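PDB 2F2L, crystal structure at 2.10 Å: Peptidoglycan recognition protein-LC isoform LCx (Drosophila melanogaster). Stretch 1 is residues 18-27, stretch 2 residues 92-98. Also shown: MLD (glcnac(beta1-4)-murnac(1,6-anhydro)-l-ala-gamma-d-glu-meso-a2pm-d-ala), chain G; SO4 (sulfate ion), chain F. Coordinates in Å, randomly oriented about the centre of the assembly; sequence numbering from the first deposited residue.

Stretch 1, residues 18-27: LDAQQLPINR
Stretch 2 (92-98) YNRGSIG

A loop leading into a strand packs against a turn leading into a strand; the two stretches, at least 65 residues apart in sequence where they touch, bury 534 Å² between them. Stretch 1 runs as loop through a cis peptide bond before Pro24 into a strand at Ile25 to Arg27; stretch 2 makes a type II turn from Asn93 to Ser96 and leaves as a strand through Ile97 and Gly98. Register is set by CA pairs Ile25–Gly95 (5.5 Å) and Arg27–Ser96 (4.5 Å). Numbers rise together, so the chains advance in the same general sense, though obliquely. Gly95, at phi/psi 84/16, occupies the turn position where a CB would jam against the preceding carbonyl.

The strands join through one backbone hydrogen bond, Ile97 N to Arg27 O at 2.9 Å, and the same carbonyl O accepts a CA-H contact from Ser96 CA at 3.2 Å. Gln21 (chi1 m, chi2 -112°, chi3 38°) grips the turn with both ends of its buried amide: OE1 accepts from Gly95 N at 2.8 Å, and NE2 donates to Ser96 O at 2.8 Å. The turn's own bond is Ser96 N to Asn93 O, 3.3 Å; Ser96 OG (chi1 p) reaches back past the turn to Tyr92 O, a very short 2.3 Å.

Ile25 (m, t) brings CD1 to within 3.8 Å of Ile97 CD1 (m, m), an apolar contact. Separately, Ile25 CG2 sits close to a carbonyl, 3.2 Å from Gly95 O.

Arg27 (t, t, m, chi4 142°) has the largest covered area, 114 Å², with Gly95 O over one guanidinium face and Tyr92 CD1 over the opposite one; its NH2 donates to sulfate O3 at 3.2 Å. Arg94 (t, p, p, chi4 178°) and Asp19, both exposed, meet in a long salt bridge, Arg94 NH2 to Asp19 OD2 at 3.7 Å. Arg94 folds back although its CB points away, and the pairing is purely electrostatic because the oxygen lies well out of the guanidinium plane.

Water 2 bridges Asn26 N and Gly95 O, 3.1 Å from each.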

# COMPACT_ATOMS: atom_id res chain seq x y z
N LEU B 18 -4.07 -21.66 14.01
CA LEU B 18 -4.86 -20.48 14.33
C LEU B 18 -5.96 -20.83 15.32
O LEU B 18 -6.36 -21.99 15.43
CB LEU B 18 -5.45 -19.87 13.06
CG LEU B 18 -4.43 -19.50 11.97
CD1 LEU B 18 -5.10 -18.89 10.77
CD2 LEU B 18 -3.35 -18.56 12.52
N ASP B 19 -6.43 -19.82 16.05
CA ASP B 19 -7.54 -19.96 16.98
C ASP B 19 -8.84 -20.21 16.21
O ASP B 19 -9.11 -19.55 15.21
CB ASP B 19 -7.72 -18.70 17.83
CG ASP B 19 -6.61 -18.49 18.85
OD1 ASP B 19 -5.85 -19.44 19.14
OD2 ASP B 19 -6.51 -17.36 19.36
N ALA B 20 -9.63 -21.15 16.71
CA ALA B 20 -10.92 -21.48 16.13
C ALA B 20 -12.03 -20.57 16.67
O ALA B 20 -11.98 -20.11 17.81
CB ALA B 20 -11.25 -22.93 16.41
N GLN B 21 -13.02 -20.32 15.82
CA GLN B 21 -14.18 -19.52 16.19
C GLN B 21 -15.26 -20.40 16.76
O GLN B 21 -15.38 -21.56 16.38
CB GLN B 21 -14.75 -18.83 14.96
CG GLN B 21 -13.79 -17.95 14.21
CD GLN B 21 -14.14 -16.48 14.30
OE1 GLN B 21 -14.58 -15.99 15.34
NE2 GLN B 21 -13.95 -15.77 13.21
N GLN B 22 -16.07 -19.83 17.66
CA GLN B 22 -17.35 -20.43 18.04
C GLN B 22 -18.33 -20.10 16.91
O GLN B 22 -18.52 -18.93 16.54
CB GLN B 22 -17.86 -19.88 19.38
CG GLN B 22 -19.21 -20.47 19.82
CD GLN B 22 -19.30 -20.78 21.31
OE1 GLN B 22 -18.42 -20.41 22.09
NE2 GLN B 22 -20.36 -21.49 21.71
N LEU B 23 -18.91 -21.15 16.34
CA LEU B 23 -19.90 -21.01 15.29
C LEU B 23 -21.29 -21.21 15.91
O LEU B 23 -21.41 -21.92 16.91
CB LEU B 23 -19.65 -22.03 14.19
CG LEU B 23 -18.29 -22.01 13.48
CD1 LEU B 23 -18.17 -23.22 12.54
CD2 LEU B 23 -18.09 -20.73 12.71
N PRO B 24 -22.33 -20.59 15.34
CA PRO B 24 -22.32 -19.66 14.19
C PRO B 24 -21.84 -18.26 14.56
O PRO B 24 -21.94 -17.86 15.70
CB PRO B 24 -23.80 -19.61 13.78
CG PRO B 24 -24.55 -19.90 15.04
CD PRO B 24 -23.70 -20.82 15.85
N ILE B 25 -21.33 -17.53 13.58
CA ILE B 25 -20.81 -16.19 13.79
C ILE B 25 -21.89 -15.20 13.37
O ILE B 25 -22.54 -15.40 12.35
CB ILE B 25 -19.53 -15.97 12.93
CG1 ILE B 25 -18.38 -16.79 13.51
CG2 ILE B 25 -19.14 -14.49 12.84
CD1 ILE B 25 -17.41 -17.22 12.45
N ASN B 26 -22.10 -14.15 14.15
CA ASN B 26 -23.13 -13.19 13.76
C ASN B 26 -22.65 -11.77 13.51
O ASN B 26 -23.43 -10.82 13.60
CB ASN B 26 -24.32 -13.25 14.72
CG ASN B 26 -24.22 -12.30 15.84
OD1 ASN B 26 -23.22 -12.29 16.58
ND2 ASN B 26 -25.25 -11.46 16.00
N ARG B 27 -21.37 -11.64 13.15
CA ARG B 27 -20.79 -10.35 12.73
C ARG B 27 -19.97 -10.55 11.46
O ARG B 27 -19.18 -11.49 11.39
CB ARG B 27 -19.90 -9.80 13.85
CG ARG B 27 -19.26 -8.47 13.58
CD ARG B 27 -18.29 -8.06 14.72
NE ARG B 27 -18.91 -8.16 16.04
CZ ARG B 27 -18.31 -8.59 17.16
NH1 ARG B 27 -17.04 -9.02 17.16
NH2 ARG B 27 -18.99 -8.60 18.30
N TYR B 92 -12.28 -6.89 17.16
CA TYR B 92 -13.49 -7.51 16.62
C TYR B 92 -13.24 -8.74 15.78
O TYR B 92 -14.15 -9.20 15.08
CB TYR B 92 -14.27 -6.48 15.82
CG TYR B 92 -14.75 -5.36 16.68
CD1 TYR B 92 -15.91 -5.47 17.44
CD2 TYR B 92 -14.01 -4.18 16.76
CE1 TYR B 92 -16.33 -4.42 18.25
CE2 TYR B 92 -14.42 -3.15 17.56
CZ TYR B 92 -15.58 -3.26 18.31
OH TYR B 92 -15.95 -2.20 19.09
N ASN B 93 -12.04 -9.29 15.83
CA ASN B 93 -11.72 -10.45 15.00
C ASN B 93 -12.42 -11.71 15.51
O ASN B 93 -12.97 -12.48 14.72
CB ASN B 93 -10.20 -10.67 14.95
CG ASN B 93 -9.49 -9.60 14.16
OD1 ASN B 93 -9.88 -9.27 13.04
ND2 ASN B 93 -8.43 -9.05 14.74
N ARG B 94 -12.39 -11.90 16.82
CA ARG B 94 -13.10 -12.99 17.46
C ARG B 94 -14.61 -12.76 17.31
O ARG B 94 -15.12 -11.72 17.72
CB ARG B 94 -12.70 -13.08 18.93
CG ARG B 94 -13.47 -14.08 19.74
CD ARG B 94 -12.87 -15.47 19.67
NE ARG B 94 -11.59 -15.58 20.37
CZ ARG B 94 -10.88 -16.70 20.48
NH1 ARG B 94 -11.33 -17.84 19.94
NH2 ARG B 94 -9.73 -16.69 21.13
N GLY B 95 -15.30 -13.72 16.72
CA GLY B 95 -16.75 -13.62 16.53
C GLY B 95 -17.18 -12.83 15.31
O GLY B 95 -18.34 -12.44 15.17
N SER B 96 -16.25 -12.62 14.39
CA SER B 96 -16.59 -12.00 13.13
C SER B 96 -15.93 -12.69 11.94
O SER B 96 -14.95 -13.45 12.09
CB SER B 96 -16.24 -10.52 13.18
OG SER B 96 -14.84 -10.31 13.14
N ILE B 97 -16.50 -12.45 10.77
CA ILE B 97 -15.94 -12.86 9.48
C ILE B 97 -15.54 -11.57 8.74
O ILE B 97 -16.37 -10.67 8.54
CB ILE B 97 -16.97 -13.66 8.65
CG1 ILE B 97 -17.17 -15.05 9.26
CG2 ILE B 97 -16.55 -13.78 7.21
CD1 ILE B 97 -15.93 -15.95 9.23
N GLY B 98 -14.26 -11.47 8.39
CA GLY B 98 -13.73 -10.34 7.63
C GLY B 98 -13.58 -10.68 6.15
O GLY B 98 -12.84 -11.58 5.78
CAA MLD G . -7.84 3.78 1.68
CAB MLD G . -7.82 3.15 3.06
OAC MLD G . -8.66 2.31 3.38
N2 MLD G . -6.85 3.58 3.86
C2 MLD G . -6.66 3.14 5.24
C3 MLD G . -6.56 4.41 6.10
O3 MLD G . -7.75 5.22 6.01
C4 MLD G . -6.20 4.06 7.54
O4 MLD G . -5.95 5.28 8.21
C5 MLD G . -4.93 3.21 7.55
C6 MLD G . -4.50 2.67 8.93
O6 MLD G . -3.17 2.09 8.80
O5 MLD G . -5.19 2.04 6.78
C1 MLD G . -5.38 2.33 5.38
O1 MLD G . -5.55 1.12 4.69
CA4 MLD G . -4.30 0.39 4.58
CA5 MLD G . -3.28 0.93 3.58
OA5 MLD G . -2.93 -0.01 2.51
CA6 MLD G . -2.04 0.91 4.41
OA6 MLD G . -1.60 -0.44 4.33
CA1 MLD G . -2.38 -1.09 3.28
CA2 MLD G . -3.51 -1.89 3.96
NAD MLD G . -3.89 -3.03 3.11
CAE MLD G . -3.89 -4.28 3.54
CAF MLD G . -4.30 -5.30 2.50
OAG MLD G . -3.59 -4.62 4.69
CA3 MLD G . -4.74 -1.01 4.18
OAH MLD G . -5.61 -1.54 5.25
CAI MLD G . -6.76 -2.28 4.77
CAJ MLD G . -7.97 -1.41 4.56
CAL MLD G . -7.11 -3.37 5.80
OAM MLD G . -8.11 -4.05 5.57
N MLD G . -6.33 -3.55 6.86
CA MLD G . -6.55 -4.58 7.88
CB MLD G . -5.79 -5.82 7.40
C MLD G . -5.90 -4.07 9.18
O MLD G . -4.72 -3.69 9.18
NAN MLD G . -6.70 -4.07 10.24
CAO MLD G . -6.32 -3.63 11.60
CAP MLD G . -7.39 -2.65 12.19
OBA MLD G . -7.38 -2.54 13.42
OAQ MLD G . -8.20 -2.06 11.44
CBB MLD G . -6.34 -4.84 12.53
CBC MLD G . -5.26 -5.87 12.26
CBD MLD G . -5.36 -6.97 13.33
OBE MLD G . -6.42 -7.22 13.91
NBF MLD G . -4.24 -7.62 13.58
CBG MLD G . -4.16 -8.70 14.56
CBH MLD G . -4.34 -8.13 15.98
OBI MLD G . -3.77 -7.10 16.33
NBJ MLD G . -5.19 -8.80 16.76
CBK MLD G . -5.49 -8.44 18.16
CBL MLD G . -5.19 -9.65 19.05
CBM MLD G . -6.96 -8.03 18.40
OBO MLD G . -7.84 -8.47 17.62
OBN MLD G . -7.17 -7.29 19.39
CBP MLD G . -2.81 -9.42 14.40
CBQ MLD G . -2.79 -10.79 15.11
CBR MLD G . -1.50 -11.55 14.80
CBS MLD G . -1.64 -13.06 14.99
CBT MLD G . -2.48 -13.65 13.85
OBV MLD G . -1.94 -13.72 12.73
OBU MLD G . -3.65 -14.01 14.11
NBW MLD G . -2.28 -13.35 16.28
S SO4 F . -17.34 -7.77 21.43
O1 SO4 F . -16.16 -6.99 21.82
O2 SO4 F . -18.09 -8.18 22.62
O3 SO4 F . -16.92 -8.97 20.71
O4 SO4 F . -18.20 -6.94 20.59
O HOH W 1 -14.57 -18.01 19.58
O HOH W 2 -20.27 -14.48 16.59
O HOH W 3 -20.01 -12.09 17.13